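Local coordinates for PA4485 (Pseudomonas aeruginosa pa01, PDB 4AVR), which probably acts as a lytic transglycosylase of the RlpA family, cleaving peptidoglycan glycan strands, with a preference for those that lack stem peptides, at the interface of chains A and B. Numbering follows the deposited sequence. Chains: chain A/B, PA4485.

Contact 1: the interface of chains A and B. Residues chain A 7-9, 67, 85-86; chain B 10-12, 73.
The end of chain A strand 2-8, with A:Tyr9 just beyond it, meets the chain B loop of B:Gly10, B:Ser11 and B:Arg12, while A:Gly85 and A:Val86 and the start of B helix 73-79 close the flank. The patch shows how a small polar side chain can join two backbone groups at once. B:Ser11 turns its hydroxyl between its own backbone N and carbonyl carbon (chi1 51°), which brings OG to two backbone partners of chain A. It accepts from the amide N of A:Tyr8 at 2.9 Å in a nearly straight bond, 167° at the hydrogen. The same OG donates to the carbonyl O of A:Gly85 at 2.6 Å, approaching from above the carbonyl plane. The hydroxyl is therefore used in both senses, fixing its rotation.

Backbone bonds complete the join. The carbonyl O of A:Tyr8 receives B:Ser11 N at 2.9 Å and B:Arg12 N at 3.1 Å, so one oxygen accepts from two successive amides. Methyl CG1 of A:Val86 packs against B:Ser11 CB.

Aliphatic and aromatic surfaces line the two flanks. B:Arg12, extended from CG to NE with CG anti to the backbone N, runs alongside A:Tyr9 and points the same way. Its CD sits over the middle of one ring face, 3.7 Å from the centroid, in a CH-pi contact, and the guanidinium continues outward with its plane only 11° from that of the ring, one face toward the phenol oxygen. On the opposite flank, the side chain of A:Tyr8 crosses that of B:Arg73 at about a right angle, and the bent arginine chain brings CG and CD beside the phenol tip; OH and CD are 3.4 Å apart. The guanidinium of A:Arg67 turns one face to the carbonyl O of B:Ser11; its NH1 comes to 3.0 Å from the carbonyl O of B:Arg12, but its N-H points away, so the pair is proximity without a hydrogen bond.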
loop_
_atom_site.group_PDB
_atom_site.type_symbol
_atom_site.label_atom_id
_atom_site.label_comp_id
_atom_site.label_asym_id
_atom_site.label_seq_id
_atom_site.Cartn_x
_atom_site.Cartn_y
_atom_site.Cartn_z
ATOM N N SER A 7 8.771 -1.354 -3.053
ATOM C CA SER A 7 7.560 -0.745 -2.514
ATOM C C SER A 7 6.923 -1.719 -1.538
ATOM O O SER A 7 7.395 -2.840 -1.394
ATOM C CB SER A 7 6.564 -0.467 -3.641
ATOM O OG SER A 7 5.921 -1.671 -4.023
ATOM N N TYR A 8 5.815 -1.304 -0.914
ATOM C CA TYR A 8 5.021 -2.239 -0.127
ATOM C C TYR A 8 3.546 -2.129 -0.456
ATOM O O TYR A 8 3.039 -1.085 -0.878
ATOM C CB TYR A 8 5.291 -2.145 1.373
ATOM C CG TYR A 8 4.854 -0.904 2.115
ATOM C CD1 TYR A 8 3.600 -0.819 2.699
ATOM C CD2 TYR A 8 5.743 0.146 2.320
ATOM C CE1 TYR A 8 3.237 0.292 3.466
ATOM C CE2 TYR A 8 5.420 1.246 3.082
ATOM C CZ TYR A 8 4.164 1.317 3.641
ATOM O OH TYR A 8 3.823 2.405 4.421
ATOM N N TYR A 9 2.862 -3.252 -0.294
ATOM C CA TYR A 9 1.432 -3.341 -0.569
ATOM C C TYR A 9 0.608 -2.507 0.413
ATOM O O TYR A 9 0.861 -2.491 1.608
ATOM C CB TYR A 9 0.946 -4.766 -0.387
ATOM C CG TYR A 9 1.313 -5.808 -1.425
ATOM C CD1 TYR A 9 2.603 -6.298 -1.524
ATOM C CD2 TYR A 9 0.346 -6.368 -2.253
ATOM C CE1 TYR A 9 2.921 -7.304 -2.416
ATOM C CE2 TYR A 9 0.657 -7.384 -3.137
ATOM C CZ TYR A 9 1.949 -7.847 -3.216
ATOM O OH TYR A 9 2.280 -8.869 -4.078
ATOM N N ARG A 67 11.099 -0.476 -10.616
ATOM C CA ARG A 67 10.641 -1.127 -9.386
ATOM C C ARG A 67 10.906 -2.623 -9.537
ATOM O O ARG A 67 10.440 -3.241 -10.488
ATOM C CB ARG A 67 9.152 -0.808 -9.124
ATOM C CG ARG A 67 8.642 -1.201 -7.724
ATOM C CD ARG A 67 7.311 -0.545 -7.376
ATOM N NE ARG A 67 7.369 0.908 -7.492
ATOM C CZ ARG A 67 6.355 1.686 -7.873
ATOM N NH1 ARG A 67 5.174 1.164 -8.207
ATOM N NH2 ARG A 67 6.556 3.000 -7.978
ATOM N N GLY A 85 8.147 4.727 2.357
ATOM C CA GLY A 85 7.235 4.205 1.337
ATOM C C GLY A 85 7.938 3.342 0.308
ATOM O O GLY A 85 7.515 2.228 0.010
ATOM N N VAL A 86 9.001 3.888 -0.255
ATOM C CA VAL A 86 9.856 3.171 -1.160
ATOM C C VAL A 86 11.293 3.277 -0.686
ATOM O O VAL A 86 11.636 4.114 0.151
ATOM C CB VAL A 86 9.724 3.746 -2.569
ATOM C CG1 VAL A 86 8.321 3.510 -3.110
ATOM C CG2 VAL A 86 10.104 5.226 -2.608
ATOM N N GLY B 10 -0.703 1.456 -0.526
ATOM C CA GLY B 10 0.673 1.557 -0.090
ATOM C C GLY B 10 1.477 2.280 -1.146
ATOM O O GLY B 10 1.062 3.306 -1.688
ATOM N N SER B 11 2.630 1.730 -1.480
ATOM C CA SER B 11 3.453 2.255 -2.564
ATOM C C SER B 11 3.512 1.332 -3.780
ATOM O O SER B 11 4.038 1.743 -4.809
ATOM C CB SER B 11 4.835 2.603 -2.037
ATOM O OG SER B 11 5.374 1.519 -1.330
ATOM N N ARG B 12 2.973 0.110 -3.694
ATOM C CA ARG B 12 2.947 -0.794 -4.861
ATOM C C ARG B 12 2.266 -0.122 -6.060
ATOM O O ARG B 12 2.706 -0.282 -7.192
ATOM C CB ARG B 12 2.275 -2.131 -4.499
ATOM C CG ARG B 12 1.931 -3.066 -5.661
ATOM C CD ARG B 12 1.539 -4.419 -5.137
ATOM N NE ARG B 12 0.861 -5.332 -6.077
ATOM C CZ ARG B 12 1.453 -6.289 -6.804
ATOM N NH1 ARG B 12 2.774 -6.419 -6.865
ATOM N NH2 ARG B 12 0.699 -7.103 -7.517
ATOM N N ARG B 73 -1.099 6.257 1.139
ATOM C CA ARG B 73 -0.181 5.794 2.166
ATOM C C ARG B 73 0.071 6.890 3.201
ATOM O O ARG B 73 0.030 6.633 4.405
ATOM C CB ARG B 73 1.149 5.365 1.523
ATOM C CG ARG B 73 2.114 4.695 2.496
ATOM C CD ARG B 73 3.587 4.879 2.123
ATOM N NE ARG B 73 3.982 6.286 2.060
ATOM C CZ ARG B 73 4.154 7.086 3.123
ATOM N NH1 ARG B 73 4.010 6.605 4.357
ATOM N NH2 ARG B 73 4.456 8.367 2.966
#

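Contact 2: the interface of chains A and B. Residues chain A 12; chain B 7-9, 64, 67, 70.
The short 3-10 helix 11-13 of chain A, represented by A:Arg12, docks on chain B where strand 2-8 runs into the loop at B:Tyr9 and where strand 69-71 presents B:Asp70. It illustrates an arginine shared between an aromatic face and a carboxylate. The backbone sets the register: A:Arg12 N donates to the carbonyl O of B:Tyr8 at 3.0 Å, and A:Arg12 CA and CB rest against the hydroxyl of B:Ser7.

From there CG stands between the backbone N and the carbonyl carbon (chi1 66°), and a further bend at chi3 folds the chain over B:Tyr9. CD lies over the centre of one ring face, 3.5 Å from the centroid, as a CH-pi contact. The guanidinium then spreads almost parallel to the ring, the planes 10° apart, with ring carbon CE2, 3.4 Å from CZ, over the guanidinium face toward its rim. The near-parallel packing on the phenol may steady the group while its edge remains available for polar partners.

B:Asp70 uses that edge. Its OD2 lies in the guanidinium plane, 3.4 Å from NE, giving a salt bridge whose hydrogen bond is weak by its length although well directed. The carboxylate is turned nearly perpendicular to the guanidinium, at 85°, so it approaches through one oxygen and not as a two-pronged pair. A water bridges the same three groups: it bonds to A:Arg12 NH2 at 2.9 Å, to the phenol OH of B:Tyr9 at 2.9 Å and to B:Asp70 OD2 at 3.1 Å. Behind, the other carboxylate oxygen OD1 receives a weak bond from B:Ser7 N, a second-shell tie that may help orient the aspartate. B:Arg64 reaches toward the carbonyl of A:Arg12 but is poorly ordered and makes no hydrogen bond there.

Within the double-psi beta-barrel fold of the family, the site lies where the exit of strand 2-8 comes beside strand 69-71, just before the chain continues toward helix 73-79.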
loop_
_atom_site.group_PDB
_atom_site.type_symbol
_atom_site.label_atom_id
_atom_site.label_comp_id
_atom_site.label_asym_id
_atom_site.label_seq_id
_atom_site.Cartn_x
_atom_site.Cartn_y
_atom_site.Cartn_z
ATOM N N ARG A 12 -5.450 -2.377 1.322
ATOM C CA ARG A 12 -6.609 -2.565 0.465
ATOM C C ARG A 12 -6.537 -3.908 -0.264
ATOM O O ARG A 12 -7.569 -4.438 -0.658
ATOM C CB ARG A 12 -6.735 -1.427 -0.523
ATOM C CG ARG A 12 -5.611 -1.373 -1.528
ATOM C CD ARG A 12 -5.746 -0.137 -2.395
ATOM N NE ARG A 12 -6.931 -0.137 -3.245
ATOM C CZ ARG A 12 -6.979 -0.543 -4.511
ATOM N NH1 ARG A 12 -5.898 -1.027 -5.131
ATOM N NH2 ARG A 12 -8.136 -0.454 -5.166
ATOM N N SER B 7 -9.548 1.299 4.191
ATOM C CA SER B 7 -8.220 0.717 4.049
ATOM C C SER B 7 -7.328 1.718 3.327
ATOM O O SER B 7 -7.669 2.905 3.222
ATOM C CB SER B 7 -8.268 -0.658 3.425
ATOM O OG SER B 7 -8.987 -0.702 2.212
ATOM N N TYR B 8 -6.156 1.273 2.873
ATOM C CA TYR B 8 -5.208 2.199 2.246
ATOM C C TYR B 8 -4.439 1.561 1.096
ATOM O O TYR B 8 -4.230 0.343 1.038
ATOM C CB TYR B 8 -4.216 2.805 3.259
ATOM C CG TYR B 8 -3.279 1.830 3.959
ATOM C CD1 TYR B 8 -2.055 1.493 3.397
ATOM C CD2 TYR B 8 -3.600 1.276 5.192
ATOM C CE1 TYR B 8 -1.179 0.621 4.036
ATOM C CE2 TYR B 8 -2.730 0.413 5.841
ATOM C CZ TYR B 8 -1.523 0.088 5.254
ATOM O OH TYR B 8 -0.646 -0.766 5.890
ATOM N N TYR B 9 -4.034 2.434 0.189
ATOM C CA TYR B 9 -3.004 2.170 -0.796
ATOM C C TYR B 9 -1.637 2.326 -0.142
ATOM O O TYR B 9 -1.425 3.235 0.655
ATOM C CB TYR B 9 -3.087 3.175 -1.962
ATOM C CG TYR B 9 -4.309 3.138 -2.829
ATOM C CD1 TYR B 9 -5.483 3.784 -2.451
ATOM C CD2 TYR B 9 -4.290 2.488 -4.061
ATOM C CE1 TYR B 9 -6.617 3.756 -3.255
ATOM C CE2 TYR B 9 -5.422 2.457 -4.885
ATOM C CZ TYR B 9 -6.583 3.083 -4.471
ATOM O OH TYR B 9 -7.711 3.071 -5.273
ATOM N N ARG B 64 -14.677 -3.297 -3.067
ATOM C CA ARG B 64 -14.682 -4.352 -2.046
ATOM C C ARG B 64 -15.955 -4.136 -1.253
ATOM O O ARG B 64 -16.256 -2.999 -0.874
ATOM C CB ARG B 64 -13.524 -4.188 -1.034
ATOM C CG ARG B 64 -12.118 -4.524 -1.514
ATOM C CD ARG B 64 -11.885 -6.028 -1.628
ATOM N NE ARG B 64 -11.756 -6.765 -0.353
ATOM C CZ ARG B 64 -10.669 -6.884 0.434
ATOM N NH1 ARG B 64 -9.511 -6.249 0.199
ATOM N NH2 ARG B 64 -10.757 -7.648 1.523
ATOM N N ARG B 67 -16.247 -1.725 2.542
ATOM C CA ARG B 67 -15.302 -0.596 2.634
ATOM C C ARG B 67 -15.881 0.647 1.972
ATOM O O ARG B 67 -16.451 0.546 0.873
ATOM C CB ARG B 67 -14.014 -0.935 1.913
ATOM C CG ARG B 67 -13.365 -2.224 2.347
ATOM C CD ARG B 67 -12.524 -1.986 3.571
ATOM N NE ARG B 67 -12.057 -3.270 4.083
ATOM C CZ ARG B 67 -11.079 -3.997 3.555
ATOM N NH1 ARG B 67 -10.409 -3.584 2.481
ATOM N NH2 ARG B 67 -10.760 -5.154 4.123
ATOM N N ASP B 70 -10.614 4.230 0.448
ATOM C CA ASP B 70 -9.223 3.776 0.523
ATOM C C ASP B 70 -8.347 5.006 0.399
ATOM O O ASP B 70 -8.386 5.707 -0.614
ATOM C CB ASP B 70 -8.856 2.769 -0.556
ATOM C CG ASP B 70 -9.355 1.365 -0.248
ATOM O OD1 ASP B 70 -9.508 1.018 0.956
ATOM O OD2 ASP B 70 -9.591 0.617 -1.215
HETATM O O HOH W 1 -9.914 1.552 -4.127
#

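Contact 1 and contact 2 have C-alpha centres about 14 Å apart and are neighbouring parts of one two-fold symmetric interface. Both use the same elements with the chains exchanged: the end of strand 2-8 with A:Tyr9 or B:Tyr9 receives the segment carrying B:Arg12 (a loop) or A:Arg12 (3-10 helix 11-13). The bond from arginine N to the carbonyl O of A:Tyr8 or B:Tyr8 and the CH-pi contact recur, but B:Arg12 is extended in contact 1 and A:Arg12 folded in contact 2, so the two copies are not identical here. Reciprocal docking would suit a dimer, although the structure alone does not show that the pair forms outside the crystal.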